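Oxidoreductase (Methanosarcina mazei, PDB 3KA7) binds flavin-adenine dinucleotide and probably works as an oxidoreductase of the flavin-containing amine oxidoreductase family. Local coordinates at residues P336-V339 with K340-E343. Numbering follows the deposited sequence.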
ATOM      1  N   PRO A 336      11.622  -9.446  -7.676  1.00 15.80           N
ATOM      2  CA  PRO A 336      11.076 -10.777  -7.902  1.00 16.76           C
ATOM      3  C   PRO A 336      12.152 -11.879  -7.909  1.00 17.36           C
ATOM      4  O   PRO A 336      11.924 -12.933  -7.319  1.00 17.82           O
ATOM      5  CB  PRO A 336      10.390 -10.642  -9.265  1.00 17.26           C
ATOM      6  CG  PRO A 336       9.939  -9.214  -9.292  1.00 17.60           C
ATOM      7  CD  PRO A 336      11.036  -8.439  -8.581  1.00 16.46           C
ATOM      8  N   GLU A 337      13.315 -11.620  -8.518  1.00 18.21           N
ATOM      9  CA  GLU A 337      14.403 -12.628  -8.609  1.00 19.12           C
ATOM     10  C   GLU A 337      15.011 -12.979  -7.268  1.00 18.51           C
ATOM     11  O   GLU A 337      15.695 -13.992  -7.131  1.00 18.22           O
ATOM     12  CB  GLU A 337      15.578 -12.128  -9.454  1.00 19.94           C
ATOM     13  CG  GLU A 337      15.216 -11.304 -10.634  1.00 23.68           C
ATOM     14  CD  GLU A 337      14.922  -9.887 -10.243  1.00 24.94           C
ATOM     15  OE1 GLU A 337      15.880  -9.094 -10.079  1.00 27.07           O
ATOM     16  OE2 GLU A 337      13.729  -9.579 -10.113  1.00 27.20           O
ATOM     17  N   ASN A 338      14.805 -12.108  -6.287  1.00 17.63           N
ATOM     18  CA  ASN A 338      15.420 -12.304  -4.989  1.00 16.85           C
ATOM     19  C   ASN A 338      14.452 -12.860  -3.942  1.00 16.20           C
ATOM     20  O   ASN A 338      14.845 -13.141  -2.817  1.00 16.22           O
ATOM     21  CB  ASN A 338      16.083 -11.007  -4.519  1.00 16.82           C
ATOM     22  CG  ASN A 338      17.328 -10.678  -5.322  1.00 18.33           C
ATOM     23  OD1 ASN A 338      18.065 -11.583  -5.738  1.00 20.71           O
ATOM     24  ND2 ASN A 338      17.571  -9.397  -5.549  1.00 16.95           N
ATOM     25  N   VAL A 339      13.194 -13.048  -4.318  1.00 15.87           N
ATOM     26  CA  VAL A 339      12.242 -13.669  -3.401  1.00 16.35           C
ATOM     27  C   VAL A 339      12.719 -15.057  -2.966  1.00 16.48           C
ATOM     28  O   VAL A 339      12.485 -15.479  -1.830  1.00 16.52           O
ATOM     29  CB  VAL A 339      10.818 -13.749  -4.004  1.00 15.91           C
ATOM     30  CG1 VAL A 339       9.928 -14.617  -3.150  1.00 16.95           C
ATOM     31  CG2 VAL A 339      10.243 -12.371  -4.119  1.00 16.83           C
ATOM     32  N   LYS A 340      13.393 -15.758  -3.875  1.00 16.64           N
ATOM     33  CA  LYS A 340      13.977 -17.057  -3.553  1.00 17.66           C
ATOM     34  C   LYS A 340      15.161 -16.924  -2.592  1.00 17.43           C
ATOM     35  O   LYS A 340      15.588 -17.912  -1.986  1.00 17.67           O
ATOM     36  CB  LYS A 340      14.390 -17.801  -4.837  1.00 17.75           C
ATOM     37  CG  LYS A 340      15.666 -17.284  -5.493  1.00 19.36           C
ATOM     38  CD  LYS A 340      15.991 -18.054  -6.771  1.00 23.61           C
ATOM     39  CE  LYS A 340      14.973 -17.731  -7.852  1.00 25.98           C
ATOM     40  NZ  LYS A 340      15.369 -18.223  -9.214  1.00 30.38           N
ATOM     41  N   ASN A 341      15.675 -15.701  -2.437  1.00 17.43           N
ATOM     42  CA  ASN A 341      16.837 -15.431  -1.595  1.00 17.59           C
ATOM     43  C   ASN A 341      16.508 -14.559  -0.375  1.00 17.26           C
ATOM     44  O   ASN A 341      17.297 -13.682  -0.026  1.00 16.53           O
ATOM     45  CB  ASN A 341      17.929 -14.701  -2.401  1.00 18.03           C
ATOM     46  CG  ASN A 341      18.352 -15.449  -3.654  1.00 20.06           C
ATOM     47  OD1 ASN A 341      18.444 -14.860  -4.737  1.00 22.94           O
ATOM     48  ND2 ASN A 341      18.628 -16.736  -3.513  1.00 20.37           N
ATOM     49  N   LEU A 342      15.365 -14.795   0.269  1.00 17.28           N
ATOM     50  CA  LEU A 342      14.927 -13.932   1.376  1.00 17.74           C
ATOM     51  C   LEU A 342      15.907 -13.879   2.550  1.00 17.68           C
ATOM     52  O   LEU A 342      16.068 -12.838   3.195  1.00 16.93           O
ATOM     53  CB  LEU A 342      13.540 -14.341   1.877  1.00 17.98           C
ATOM     54  CG  LEU A 342      12.360 -13.952   0.988  1.00 18.75           C
ATOM     55  CD1 LEU A 342      11.039 -14.397   1.612  1.00 20.67           C
ATOM     56  CD2 LEU A 342      12.352 -12.457   0.742  1.00 18.87           C
ATOM     57  N   GLU A 343      16.555 -15.002   2.846  1.00 17.68           N
ATOM     58  CA  GLU A 343      17.509 -15.021   3.949  1.00 18.00           C
ATOM     59  C   GLU A 343      18.631 -14.006   3.741  1.00 17.32           C
ATOM     60  O   GLU A 343      18.958 -13.232   4.638  1.00 17.07           O
ATOM     61  CB  GLU A 343      18.083 -16.433   4.156  1.00 18.97           C
ATOM     62  CG  GLU A 343      17.054 -17.442   4.645  1.00 23.04           C
ATOM     63  CD  GLU A 343      17.695 -18.672   5.266  1.00 28.83           C
ATOM     64  OE1 GLU A 343      18.732 -18.522   5.955  1.00 32.29           O
ATOM     65  OE2 GLU A 343      17.168 -19.785   5.064  1.00 32.34           O
TER
HETATM   66  O   HOH W   1      12.751 -15.483  -6.778  1.00 20.81           O
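N338 and N341 meet in a local turn contact on the protein surface, in the loop that leads from strand 326-334 into helix 342-356. The backbone amide of N341 donates to the carbonyl of N338, N to O 2.7 Å, with a bent N-H...O angle of 144°, so that the chain from N338 to N341 folds as a beta-turn with V339 and K340 at its corners. The preceding turn is closed similarly but more loosely, V339 N lying 3.3 Å from P336 O. That same carbonyl of P336 receives a hydrogen bond from a water, which in turn accepts from K340 N at 3.0 Å and so bridges the start of the loop to its later part. The two asparagine side chains approach across each other with their amide planes 47° apart; OD1 of N338 and OD1 of N341 come within 3.4 Å, two acceptors that do not bond. K340 carries its CG between its backbone N and carbonyl carbon (chi1 76°), which turns the aliphatic chain back alongside the carbonyl of E337, with CG 3.7 Å from that oxygen. L342 packs on the backbone instead: its CG sits 3.2 Å from V339 O, and both methyls lie near the same oxygen. Cut back to an alanine, the residue at this position would probably lose most of the hydrocarbon over this carbonyl and open a gap toward I282 and H371. N341 is the N-cap residue of helix 342-356, yet its side chain makes no capping bond; its carbonyl bonds S344 OG. V339 and L342 both touch strand 280-288, V339 at A280 and L342 at I282, and both reach H371, so the start of helix 342-356 lies beside that strand of the mixed sheet and the loop that follows strand 362-370.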